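Local coordinates for uncharacterized protein (Sinorhizobium meliloti, PDB 4DNH), which is of unknown function but folds as a closed eight-stranded TIM barrel and probably belongs to the dihydrodipicolinate synthase family, at residues V327-Y332 with A356-L361; R350-L355 with R380-H385. All coordinates share one frame; numbering follows the deposited sequence.

Contact 1: V327-Y332 with A356-L361; sequences VVFLAY and AELFRL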
loop_
_atom_site.group_PDB
_atom_site.type_symbol
_atom_site.label_atom_id
_atom_site.label_comp_id
_atom_site.label_asym_id
_atom_site.label_seq_id
_atom_site.Cartn_x
_atom_site.Cartn_y
_atom_site.Cartn_z
ATOM N N VAL A 327 -7.826 6.615 -0.999
ATOM C CA VAL A 327 -8.087 5.180 -0.950
ATOM C C VAL A 327 -9.344 4.883 -0.106
ATOM O O VAL A 327 -10.271 4.211 -0.559
ATOM C CB VAL A 327 -6.833 4.440 -0.434
ATOM C CG1 VAL A 327 -7.172 3.026 0.002
ATOM C CG2 VAL A 327 -5.763 4.435 -1.529
ATOM N N VAL A 328 -9.368 5.418 1.114
ATOM C CA VAL A 328 -10.482 5.250 2.008
ATOM C C VAL A 328 -11.733 5.960 1.468
ATOM O O VAL A 328 -12.846 5.442 1.585
ATOM C CB VAL A 328 -10.125 5.752 3.406
ATOM C CG1 VAL A 328 -11.321 5.641 4.339
ATOM C CG2 VAL A 328 -8.915 4.997 3.939
ATOM N N PHE A 329 -11.570 7.119 0.842
ATOM C CA PHE A 329 -12.738 7.739 0.206
ATOM C C PHE A 329 -13.345 6.818 -0.846
ATOM O O PHE A 329 -14.561 6.719 -0.971
ATOM C CB PHE A 329 -12.395 9.085 -0.420
ATOM C CG PHE A 329 -13.598 9.834 -0.929
ATOM C CD1 PHE A 329 -14.544 10.349 -0.050
ATOM C CD2 PHE A 329 -13.782 10.035 -2.284
ATOM C CE1 PHE A 329 -15.639 11.052 -0.505
ATOM C CE2 PHE A 329 -14.879 10.737 -2.750
ATOM C CZ PHE A 329 -15.809 11.246 -1.856
ATOM N N LEU A 330 -12.496 6.140 -1.606
ATOM C CA LEU A 330 -13.004 5.240 -2.605
ATOM C C LEU A 330 -13.683 4.016 -1.951
ATOM O O LEU A 330 -14.762 3.613 -2.383
ATOM C CB LEU A 330 -11.926 4.876 -3.629
ATOM C CG LEU A 330 -12.502 4.243 -4.911
ATOM C CD1 LEU A 330 -13.701 5.014 -5.465
ATOM C CD2 LEU A 330 -11.438 3.979 -5.980
ATOM N N ALA A 331 -13.085 3.455 -0.897
ATOM C CA ALA A 331 -13.772 2.426 -0.114
ATOM C C ALA A 331 -15.169 2.876 0.323
ATOM O O ALA A 331 -16.116 2.095 0.240
ATOM C CB ALA A 331 -12.949 2.003 1.090
ATOM N N TYR A 332 -15.284 4.124 0.787
ATOM C CA TYR A 332 -16.558 4.713 1.238
ATOM C C TYR A 332 -17.564 4.817 0.111
ATOM O O TYR A 332 -18.745 4.523 0.296
ATOM C CB TYR A 332 -16.332 6.100 1.851
ATOM C CG TYR A 332 -17.594 6.911 2.102
ATOM C CD1 TYR A 332 -18.488 6.557 3.119
ATOM C CD2 TYR A 332 -17.885 8.043 1.334
ATOM C CE1 TYR A 332 -19.639 7.294 3.361
ATOM C CE2 TYR A 332 -19.028 8.789 1.564
ATOM C CZ TYR A 332 -19.899 8.414 2.585
ATOM O OH TYR A 332 -21.044 9.148 2.817
ATOM N N ALA A 356 -14.127 15.139 -5.565
ATOM C CA ALA A 356 -14.980 15.148 -6.763
ATOM C C ALA A 356 -14.220 14.669 -7.993
ATOM O O ALA A 356 -14.750 13.881 -8.771
ATOM C CB ALA A 356 -15.567 16.534 -7.009
ATOM N N GLU A 357 -12.980 15.127 -8.178
ATOM C CA GLU A 357 -12.196 14.648 -9.322
ATOM C C GLU A 357 -11.934 13.147 -9.217
ATOM O O GLU A 357 -12.115 12.403 -10.196
ATOM C CB GLU A 357 -10.900 15.453 -9.523
ATOM C CG GLU A 357 -10.004 14.952 -10.663
ATOM C CD GLU A 357 -10.557 15.205 -12.077
ATOM O OE1 GLU A 357 -11.728 15.643 -12.209
ATOM O OE2 GLU A 357 -9.812 14.954 -13.073
ATOM N N LEU A 358 -11.534 12.713 -8.027
ATOM C CA LEU A 358 -11.452 11.295 -7.674
ATOM C C LEU A 358 -12.708 10.508 -8.097
ATOM O O LEU A 358 -12.603 9.462 -8.719
ATOM C CB LEU A 358 -11.195 11.141 -6.163
ATOM C CG LEU A 358 -10.708 9.781 -5.648
ATOM C CD1 LEU A 358 -9.936 9.932 -4.348
ATOM C CD2 LEU A 358 -11.877 8.828 -5.445
ATOM N N PHE A 359 -13.886 11.017 -7.770
ATOM C CA PHE A 359 -15.144 10.410 -8.213
ATOM C C PHE A 359 -15.256 10.272 -9.750
ATOM O O PHE A 359 -15.611 9.195 -10.239
ATOM C CB PHE A 359 -16.322 11.169 -7.575
ATOM C CG PHE A 359 -17.692 10.729 -8.028
ATOM C CD1 PHE A 359 -18.263 11.251 -9.195
ATOM C CD2 PHE A 359 -18.444 9.848 -7.254
ATOM C CE1 PHE A 359 -19.537 10.864 -9.595
ATOM C CE2 PHE A 359 -19.725 9.460 -7.643
ATOM C CZ PHE A 359 -20.276 9.967 -8.818
ATOM N N ARG A 360 -14.941 11.324 -10.512
ATOM C CA ARG A 360 -14.998 11.242 -12.000
ATOM C C ARG A 360 -14.024 10.231 -12.567
ATOM O O ARG A 360 -14.377 9.433 -13.432
ATOM C CB ARG A 360 -14.671 12.566 -12.671
ATOM C CG ARG A 360 -15.469 13.776 -12.240
ATOM C CD ARG A 360 -14.984 14.975 -13.038
ATOM N NE ARG A 360 -15.653 16.184 -12.610
ATOM C CZ ARG A 360 -15.246 16.963 -11.610
ATOM N NH1 ARG A 360 -14.141 16.676 -10.927
ATOM N NH2 ARG A 360 -15.948 18.042 -11.304
ATOM N N LEU A 361 -12.781 10.279 -12.102
ATOM C CA LEU A 361 -11.773 9.338 -12.578
ATOM C C LEU A 361 -12.115 7.904 -12.140
ATOM O O LEU A 361 -11.907 6.958 -12.906
ATOM C CB LEU A 361 -10.373 9.756 -12.131
ATOM C CG LEU A 361 -9.854 11.117 -12.643
ATOM C CD1 LEU A 361 -8.628 11.544 -11.863
ATOM C CD2 LEU A 361 -9.553 11.116 -14.139
#
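The helix bearing F329 and L330 approaches the one bearing L358 most closely in backbone terms at L330 and F359, whose CA atoms lie 7.9 Å apart. L358 and F329 account for most of this apolar meeting between two helices that follow the last barrel strand, with L330 alongside. With CG anti to the backbone N (chi1 -164°), L358 extends its branch across the interval and places one of its two methyls, CD2, against both partners. That methyl arrives in the plane of the F329 ring, at its edge, where CD2 of L358 lies 3.9 Å from CD2 of F329. L358 CD2 also lies a looser 4.2 Å from L330 CD1. One turn of helix also carries a salt bridge: R360 NH1 stands 2.9 Å from E357 OE1, which accepts through its anti lone pair. The N-H...O angle of 131° and a 33° tilt from the guanidinium plane make it a bent pairing, while R360 NH2 bonds to the carbonyl of P8. Around the contact, F329 meets F340 edge-to-face and touches M378 of helix 371-384, L358 leans on H314 and I315 of helix 308-315, and F359 packs on L7 of strand 4-9.

Contact 2: R350-L355 with R380-H385; sequences RSLVHL and RVLAMH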
loop_
_atom_site.group_PDB
_atom_site.type_symbol
_atom_site.label_atom_id
_atom_site.label_comp_id
_atom_site.label_asym_id
_atom_site.label_seq_id
_atom_site.Cartn_x
_atom_site.Cartn_y
_atom_site.Cartn_z
ATOM N N ARG A 350 -7.635 15.994 1.914
ATOM C CA ARG A 350 -7.827 16.318 0.502
ATOM C C ARG A 350 -8.983 17.297 0.351
ATOM O O ARG A 350 -9.968 17.202 1.091
ATOM C CB ARG A 350 -8.093 15.060 -0.344
ATOM C CG ARG A 350 -6.942 14.064 -0.437
ATOM C CD ARG A 350 -5.638 14.663 -0.982
ATOM N NE ARG A 350 -4.728 13.626 -1.473
ATOM C CZ ARG A 350 -3.501 13.834 -1.959
ATOM N NH1 ARG A 350 -2.977 15.060 -2.016
ATOM N NH2 ARG A 350 -2.784 12.801 -2.396
ATOM N N SER A 351 -8.874 18.234 -0.598
ATOM C CA SER A 351 -9.946 19.206 -0.830
ATOM C C SER A 351 -11.167 18.476 -1.364
ATOM O O SER A 351 -11.075 17.329 -1.780
ATOM C CB SER A 351 -9.510 20.276 -1.818
ATOM O OG SER A 351 -9.411 19.711 -3.121
ATOM N N LEU A 352 -12.311 19.134 -1.326
ATOM C CA LEU A 352 -13.521 18.599 -1.897
ATOM C C LEU A 352 -13.340 18.424 -3.405
ATOM O O LEU A 352 -13.764 17.415 -3.977
ATOM C CB LEU A 352 -14.688 19.532 -1.603
ATOM C CG LEU A 352 -16.041 19.115 -2.176
ATOM C CD1 LEU A 352 -16.534 17.827 -1.520
ATOM C CD2 LEU A 352 -17.067 20.244 -2.035
ATOM N N VAL A 353 -12.689 19.411 -4.021
ATOM C CA VAL A 353 -12.407 19.445 -5.440
ATOM C C VAL A 353 -11.643 18.183 -5.830
ATOM O O VAL A 353 -11.888 17.595 -6.878
ATOM C CB VAL A 353 -11.583 20.720 -5.812
ATOM C CG1 VAL A 353 -10.917 20.579 -7.179
ATOM C CG2 VAL A 353 -12.473 21.948 -5.809
ATOM N N HIS A 354 -10.719 17.772 -4.969
ATOM C CA HIS A 354 -9.937 16.578 -5.203
ATOM C C HIS A 354 -10.785 15.331 -5.086
ATOM O O HIS A 354 -10.612 14.391 -5.868
ATOM C CB HIS A 354 -8.772 16.538 -4.241
ATOM C CG HIS A 354 -7.976 15.274 -4.311
ATOM N ND1 HIS A 354 -8.415 14.116 -3.783
ATOM C CD2 HIS A 354 -6.731 15.008 -4.867
ATOM C CE1 HIS A 354 -7.495 13.155 -3.980
ATOM N NE2 HIS A 354 -6.455 13.709 -4.639
ATOM N N LEU A 355 -11.715 15.322 -4.130
ATOM C CA LEU A 355 -12.606 14.178 -3.919
ATOM C C LEU A 355 -13.600 14.020 -5.076
ATOM O O LEU A 355 -13.857 12.909 -5.534
ATOM C CB LEU A 355 -13.321 14.278 -2.560
ATOM C CG LEU A 355 -12.401 14.321 -1.327
ATOM C CD1 LEU A 355 -13.148 14.594 -0.041
ATOM C CD2 LEU A 355 -11.588 13.039 -1.181
ATOM N N ARG A 380 -24.118 13.119 -0.373
ATOM C CA ARG A 380 -24.109 13.373 1.069
ATOM C C ARG A 380 -22.875 14.154 1.486
ATOM O O ARG A 380 -22.943 14.993 2.392
ATOM C CB ARG A 380 -24.218 12.073 1.887
ATOM C CG ARG A 380 -25.644 11.735 2.298
ATOM C CD ARG A 380 -25.727 10.788 3.493
ATOM N NE ARG A 380 -25.873 9.386 3.095
ATOM C CZ ARG A 380 -24.978 8.423 3.337
ATOM N NH1 ARG A 380 -23.843 8.676 3.989
ATOM N NH2 ARG A 380 -25.222 7.186 2.921
ATOM N N VAL A 381 -21.762 13.890 0.807
ATOM C CA VAL A 381 -20.505 14.597 1.041
ATOM C C VAL A 381 -20.587 16.061 0.577
ATOM O O VAL A 381 -20.196 16.970 1.312
ATOM C CB VAL A 381 -19.313 13.847 0.400
ATOM C CG1 VAL A 381 -18.044 14.688 0.460
ATOM C CG2 VAL A 381 -19.107 12.504 1.098
ATOM N N LEU A 382 -21.108 16.287 -0.623
ATOM C CA LEU A 382 -21.395 17.642 -1.097
ATOM C C LEU A 382 -22.340 18.403 -0.175
ATOM O O LEU A 382 -22.121 19.589 0.089
ATOM C CB LEU A 382 -22.024 17.606 -2.483
ATOM C CG LEU A 382 -21.252 17.757 -3.786
ATOM C CD1 LEU A 382 -19.765 17.483 -3.646
ATOM C CD2 LEU A 382 -21.887 16.824 -4.813
ATOM N N ALA A 383 -23.393 17.738 0.301
ATOM C CA ALA A 383 -24.404 18.400 1.142
ATOM C C ALA A 383 -23.754 18.899 2.429
ATOM O O ALA A 383 -23.937 20.050 2.821
ATOM C CB ALA A 383 -25.566 17.470 1.444
HETATM N N MSE A 384 -22.971 18.017 3.047
HETATM C CA MSE A 384 -22.135 18.318 4.202
HETATM C C MSE A 384 -21.223 19.509 3.994
HETATM O O MSE A 384 -20.903 20.227 4.949
HETATM C CB MSE A 384 -21.304 17.055 4.375
HETATM C CG MSE A 384 -20.702 16.876 5.762
HETATM SE SE MSE A 384 -22.044 17.280 7.151
HETATM C CE MSE A 384 -21.058 18.746 8.039
ATOM N N HIS A 385 -20.790 19.729 2.754
ATOM C CA HIS A 385 -19.984 20.897 2.408
ATOM C C HIS A 385 -20.850 22.051 1.957
ATOM O O HIS A 385 -20.353 23.009 1.360
ATOM C CB HIS A 385 -18.987 20.547 1.303
ATOM C CG HIS A 385 -17.823 19.690 1.758
ATOM N ND1 HIS A 385 -17.975 18.617 2.563
ATOM C CD2 HIS A 385 -16.458 19.768 1.464
ATOM C CE1 HIS A 385 -16.771 18.049 2.784
ATOM N NE2 HIS A 385 -15.846 18.751 2.105
HETATM O O HOH W 1 -12.629 18.181 2.657
#
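One residue before L352 reaches across to H385, OG of S351 accepts the backbone N-H of H354 over 3.0 Å, with an angle of 148° at the hydrogen. This is an N-cap bond, and it fixes the start of helix 352-364. L352, the next residue, extends with CG anti to its backbone N (chi1 179°) and lies over one face of the H385 imidazole. Its CD1 makes a CH-pi contact 3.9 Å from the ring centroid, shifted toward the rim, while its CB comes to 3.5 Å from H385 CD2. The same CD1 methyl meets V381 CG1 at 4.0 Å and L382 CD1 at 3.9 Å, so one leucine tip serves two residues in the last turn of helix 371-384 and H385 just beyond it. Cut back to alanine, the residue would still set CB beside the ring but lack the methyls, and H385 would probably be freer to turn, with a gap opened beside V381 and L382. Behind the cap, CD of R350 sits over the centre of the H354 ring, 3.8 Å above its plane, and R350 NH2 bonds to the carbonyls of I315 and K317. A water donates to R350 O and lies at the H385 ring edge, weakly bonded to NE2. The junction thus rests on dispersion and CH-pi contact, with a water as its slender polar bridge.

Overall arrangement
Contacts 1 and 2 illustrate how one helix can serve two neighbours: helix 352-364 meets helix 323-333 in contact 1 and the end of helix 371-384 in contact 2. Their segments alternate along the chain, all of them after strand 273-276, the last of the parallel barrel. The contact centres are about 10 Å apart, at about 16 Å and about 24 Å from the centre of the chain, so contact 1 is the more deeply placed. They touch directly: F329 CE2 lies 3.7 Å from L355 O, and Y332 CE2 lies 3.7 Å from V381 CG2. The three helices therefore pack mutually, with strand 4-9 against helices 352-364 and 371-384.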